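Galactose/lactose metabolism regulatory protein GAL80 (Saccharomyces cerevisiae, PDB 3BTV) represses the yeast galactose and lactose metabolic genes by binding the activator GAL4 and blocking its transcriptional activation when no inducing sugar is present. Local coordinates at residues 212-217 and 278-283; 232-237 and 263-268. The protein carries 1 engineered substitution. All coordinates share one frame; numbering follows the deposited sequence. Where two conformers were deposited one is given.

Contact 1: 212-217 and 278-283; sequences TTFGHT and VSCSFK
Aromatic packing carries most of this contact. The rings of F214 and F282 form an offset edge-to-face pair, with planes at 88° and centroids 5.8 Å apart. F214 supplies the edge: its CD1 lies 3.7 Å from F282 CE2. CG of F214 is anti to the backbone N (chi1 175°). The backbone of F214 also meets F282, its CA sitting over one face near the rim.

A sulfur-aromatic contact adds to this. C280 SG approaches the rim of the F214 ring, 4.1 Å from CE1.

The setting is an alpha/beta layer of the C-terminal domain, in which helix 209-225 packs on strand 276-283 of the large mixed sheet. The N-to-C directions of segments 212-217 and 278-283 differ by 144°.

Two threonines pack against the F282 ring. T213 CG2 lies 3.8 Å from F282 CE1, crossing obliquely. T217 meets F282 tip to tip, with CB 3.8 Å from CZ. An alanine in place of F282 would probably loosen the helix on the sheet, because the partner of the F214 edge and both threonine contacts would go.

Within the helix, T213 O accepts from T217 OG1 at 3.0 Å, above the carbonyl plane, and from T217 N.

Contact 2: 232-237 and 263-268; sequences INAMVF and DHLLFQ
Two neighbouring antiparallel strands of the large mixed sheet, 229-237 and 264-271, meet here, and a classic beta bulge ends the pairing. N233 with Q268, M235 with L266 and F237 with H264 are hydrogen-bonded pairs. A234 with F267 and V236 with L265 are non-hydrogen-bonded pairs between them. The central bond, L266 N to M235 O, is nearly straight (178°) and measures 2.9 Å.

N233, M235, F237, H264, L266 and Q268 share one face of the sheet, where the second subunit packs. The end of the Q268 side chain lies by N233 of that subunit. L266 CD1 touches two side chains of the adjacent strand, 3.7 Å from F237 CE1 and 4.1 Å from M235 SD. F237 and H264 lie side by side and point the same way. The edge of the H264 ring is turned to the face of F237 in an offset edge-to-face pair, with planes at 88°.

A234, V236, L265 and F267 line the other face, toward helices 405-424 and 209-225. L265 CD1 lies 3.9 Å from V236 CG2. The end of F267 reaches back to I232, whose CG2 is 3.6 Å from F267 CZ.

At the bulge, D263 and H264 both face F237. D263 OD2 forms a salt bridge with K259 and accepts from I240 N, which ties the carboxylate to the flanking loops. F237 O takes two donors: D263 N at 2.7 Å and, weakly, H264 N at 3.4 Å.

How the contacts relate
The two contacts lie side by side in the C-terminal domain, their centres 9 Å apart. Contact 2 pairs strands 229-237 and 264-271. Contact 1 packs helix 209-225 on strand 276-283, the next strand across the same mixed sheet. The two are joined by probable backbone hydrogen bonds, C280 N to F267 O and F282 N to L265 O. Along the chain the order is 212-217, 232-237, 263-268, 278-283, so contact 2 is nested inside contact 1. F214 of the helix also meets L265 and F267, so helix 209-225 packs on strand 264-271 as well as on 276-283. The opposite face of the sheet packs on the second subunit of this assembly, placing both contacts beside that surface.

Contact 1: 212-217 and 278-283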
# COMPACT_ATOMS: atom_id res chain seq x y z
N THR B 212 10.88 -5.20 -14.47
CA THR B 212 11.15 -3.98 -15.20
C THR B 212 10.61 -2.74 -14.50
O THR B 212 11.38 -1.89 -14.05
CB THR B 212 10.59 -4.07 -16.63
OG1 THR B 212 10.95 -5.33 -17.20
CG2 THR B 212 11.14 -2.93 -17.51
N THR B 213 9.29 -2.66 -14.39
CA THR B 213 8.65 -1.47 -13.87
C THR B 213 8.92 -1.29 -12.38
O THR B 213 9.40 -0.26 -11.95
CB THR B 213 7.13 -1.51 -14.08
OG1 THR B 213 6.87 -1.83 -15.45
CG2 THR B 213 6.50 -0.16 -13.74
N PHE B 214 8.62 -2.32 -11.61
CA PHE B 214 8.97 -2.32 -10.20
C PHE B 214 10.49 -2.22 -10.01
O PHE B 214 10.95 -1.52 -9.11
CB PHE B 214 8.41 -3.57 -9.53
CG PHE B 214 8.82 -3.71 -8.09
CD1 PHE B 214 8.23 -2.95 -7.11
CD2 PHE B 214 9.81 -4.60 -7.74
CE1 PHE B 214 8.61 -3.08 -5.80
CE2 PHE B 214 10.20 -4.74 -6.42
CZ PHE B 214 9.60 -3.98 -5.46
N GLY B 215 11.26 -2.91 -10.84
CA GLY B 215 12.71 -2.84 -10.75
C GLY B 215 13.27 -1.41 -10.83
O GLY B 215 14.04 -0.98 -9.97
N HIS B 216 12.92 -0.68 -11.88
CA HIS B 216 13.40 0.69 -12.02
C HIS B 216 12.97 1.52 -10.80
O HIS B 216 13.76 2.23 -10.20
CB HIS B 216 12.87 1.34 -13.30
CG HIS B 216 13.65 1.00 -14.53
ND1 HIS B 216 14.89 1.53 -14.81
CD2 HIS B 216 13.34 0.21 -15.59
CE1 HIS B 216 15.32 1.08 -15.98
NE2 HIS B 216 14.40 0.27 -16.47
N THR B 217 11.70 1.38 -10.42
CA THR B 217 11.13 2.19 -9.35
C THR B 217 11.70 1.89 -7.97
O THR B 217 12.04 2.80 -7.21
CB THR B 217 9.60 2.04 -9.31
OG1 THR B 217 9.07 2.37 -10.60
CG2 THR B 217 9.01 2.99 -8.28
N VAL B 278 7.49 0.43 4.06
CA VAL B 278 7.28 0.78 2.67
C VAL B 278 6.14 -0.08 2.15
O VAL B 278 6.17 -1.30 2.28
CB VAL B 278 8.53 0.47 1.83
CG1 VAL B 278 8.28 0.76 0.34
CG2 VAL B 278 9.73 1.25 2.36
N SER B 279 5.13 0.56 1.57
CA SER B 279 3.99 -0.15 1.01
C SER B 279 3.85 0.15 -0.47
O SER B 279 3.83 1.33 -0.88
CB SER B 279 2.70 0.26 1.75
OG SER B 279 1.55 -0.29 1.12
N CYS B 280 3.67 -0.88 -1.27
CA CYS B 280 3.70 -0.70 -2.71
C CYS B 280 2.70 -1.54 -3.48
O CYS B 280 2.56 -2.75 -3.25
CB CYS B 280 5.11 -0.99 -3.22
SG CYS B 280 5.18 -0.97 -4.98
N SER B 281 2.02 -0.90 -4.42
CA SER B 281 1.04 -1.59 -5.26
C SER B 281 1.26 -1.19 -6.71
O SER B 281 1.17 -0.01 -7.06
CB SER B 281 -0.38 -1.23 -4.82
OG SER B 281 -1.34 -1.95 -5.56
N PHE B 282 1.56 -2.18 -7.56
CA PHE B 282 1.68 -1.97 -9.00
C PHE B 282 0.62 -2.72 -9.80
O PHE B 282 0.54 -3.94 -9.74
CB PHE B 282 3.05 -2.43 -9.48
CG PHE B 282 4.12 -1.40 -9.29
CD1 PHE B 282 4.48 -0.56 -10.32
CD2 PHE B 282 4.77 -1.27 -8.07
CE1 PHE B 282 5.46 0.39 -10.14
CE2 PHE B 282 5.75 -0.34 -7.89
CZ PHE B 282 6.10 0.49 -8.92
N LYS B 283 -0.18 -1.97 -10.55
CA LYS B 283 -1.17 -2.52 -11.46
C LYS B 283 -0.55 -2.76 -12.82
O LYS B 283 0.30 -1.99 -13.28
CB LYS B 283 -2.34 -1.55 -11.63
CG LYS B 283 -2.90 -1.06 -10.31
CD LYS B 283 -3.76 0.18 -10.47
CE LYS B 283 -5.21 -0.17 -10.76
NZ LYS B 283 -5.36 -0.94 -12.03

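Contact 2: 232-237 and 263-268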
# COMPACT_ATOMS: atom_id res chain seq x y z
N ILE B 232 11.13 -8.19 3.27
CA ILE B 232 10.09 -7.95 2.28
C ILE B 232 9.07 -9.08 2.22
O ILE B 232 9.36 -10.23 2.56
CB ILE B 232 10.68 -7.78 0.87
CG1 ILE B 232 11.39 -9.08 0.46
CG2 ILE B 232 11.67 -6.64 0.86
CD1 ILE B 232 11.11 -9.54 -0.94
N ASN B 233 7.88 -8.74 1.77
CA ASN B 233 6.88 -9.72 1.40
C ASN B 233 6.21 -9.27 0.11
O ASN B 233 5.88 -8.10 -0.05
CB ASN B 233 5.79 -9.85 2.47
CG ASN B 233 4.89 -11.06 2.24
OD1 ASN B 233 5.18 -12.16 2.72
ND2 ASN B 233 3.81 -10.87 1.49
N ALA B 234 6.00 -10.21 -0.80
CA ALA B 234 5.31 -9.89 -2.04
C ALA B 234 4.22 -10.88 -2.40
O ALA B 234 4.29 -12.07 -2.08
CB ALA B 234 6.30 -9.80 -3.17
N MET B 235 3.20 -10.39 -3.08
CA MET B 235 2.24 -11.25 -3.74
C MET B 235 2.19 -10.83 -5.20
O MET B 235 2.00 -9.64 -5.50
CB MET B 235 0.87 -11.14 -3.10
CG MET B 235 0.86 -11.50 -1.62
SD MET B 235 -0.74 -11.16 -0.86
CE MET B 235 -0.39 -11.60 0.84
N VAL B 236 2.37 -11.79 -6.09
CA VAL B 236 2.46 -11.54 -7.52
C VAL B 236 1.27 -12.20 -8.19
O VAL B 236 0.97 -13.37 -7.94
CB VAL B 236 3.77 -12.10 -8.08
CG1 VAL B 236 3.87 -11.86 -9.59
CG2 VAL B 236 4.95 -11.47 -7.34
N PHE B 237 0.57 -11.46 -9.04
CA PHE B 237 -0.69 -11.95 -9.59
C PHE B 237 -0.70 -12.12 -11.10
O PHE B 237 -0.22 -11.27 -11.85
CB PHE B 237 -1.81 -10.97 -9.25
CG PHE B 237 -2.06 -10.81 -7.78
CD1 PHE B 237 -1.21 -10.03 -6.99
CD2 PHE B 237 -3.15 -11.40 -7.19
CE1 PHE B 237 -1.45 -9.89 -5.64
CE2 PHE B 237 -3.40 -11.25 -5.83
CZ PHE B 237 -2.56 -10.50 -5.06
N ASP B 263 0.08 -9.40 -13.79
CA ASP B 263 -0.71 -8.19 -13.97
C ASP B 263 -0.88 -7.39 -12.69
O ASP B 263 -1.55 -6.35 -12.69
CB ASP B 263 -2.09 -8.52 -14.53
CG ASP B 263 -2.65 -9.79 -13.95
OD1 ASP B 263 -3.02 -9.79 -12.76
OD2 ASP B 263 -2.69 -10.80 -14.69
N HIS B 264 -0.32 -7.87 -11.58
CA HIS B 264 -0.33 -7.06 -10.35
C HIS B 264 0.74 -7.49 -9.39
O HIS B 264 1.06 -8.67 -9.29
CB HIS B 264 -1.67 -7.13 -9.64
CG HIS B 264 -2.00 -5.91 -8.83
ND1 HIS B 264 -1.58 -5.74 -7.53
CD2 HIS B 264 -2.70 -4.80 -9.15
CE1 HIS B 264 -2.01 -4.58 -7.07
NE2 HIS B 264 -2.72 -3.99 -8.03
N LEU B 265 1.30 -6.51 -8.68
CA LEU B 265 2.29 -6.77 -7.66
C LEU B 265 1.89 -6.03 -6.40
O LEU B 265 1.63 -4.81 -6.43
CB LEU B 265 3.68 -6.31 -8.12
CG LEU B 265 4.76 -6.29 -7.01
CD1 LEU B 265 5.13 -7.69 -6.56
CD2 LEU B 265 6.00 -5.52 -7.42
N LEU B 266 1.83 -6.76 -5.29
CA LEU B 266 1.71 -6.14 -3.97
C LEU B 266 3.04 -6.36 -3.31
O LEU B 266 3.55 -7.47 -3.29
CB LEU B 266 0.63 -6.80 -3.11
CG LEU B 266 -0.82 -6.76 -3.61
CD1 LEU B 266 -1.71 -7.60 -2.70
CD2 LEU B 266 -1.34 -5.33 -3.70
N PHE B 267 3.62 -5.29 -2.78
CA PHE B 267 4.93 -5.42 -2.17
C PHE B 267 4.99 -4.56 -0.93
O PHE B 267 4.61 -3.39 -0.95
CB PHE B 267 6.02 -5.01 -3.17
CG PHE B 267 7.39 -4.81 -2.55
CD1 PHE B 267 8.36 -5.80 -2.64
CD2 PHE B 267 7.72 -3.63 -1.91
CE1 PHE B 267 9.61 -5.61 -2.09
CE2 PHE B 267 8.97 -3.43 -1.36
CZ PHE B 267 9.92 -4.42 -1.44
N GLN B 268 5.46 -5.14 0.16
CA GLN B 268 5.61 -4.35 1.38
C GLN B 268 6.91 -4.76 2.03
O GLN B 268 7.34 -5.90 1.89
CB GLN B 268 4.41 -4.51 2.31
CG GLN B 268 4.24 -5.91 2.91
CD GLN B 268 2.92 -6.09 3.64
OE1 GLN B 268 2.73 -7.03 4.43
NE2 GLN B 268 1.99 -5.19 3.38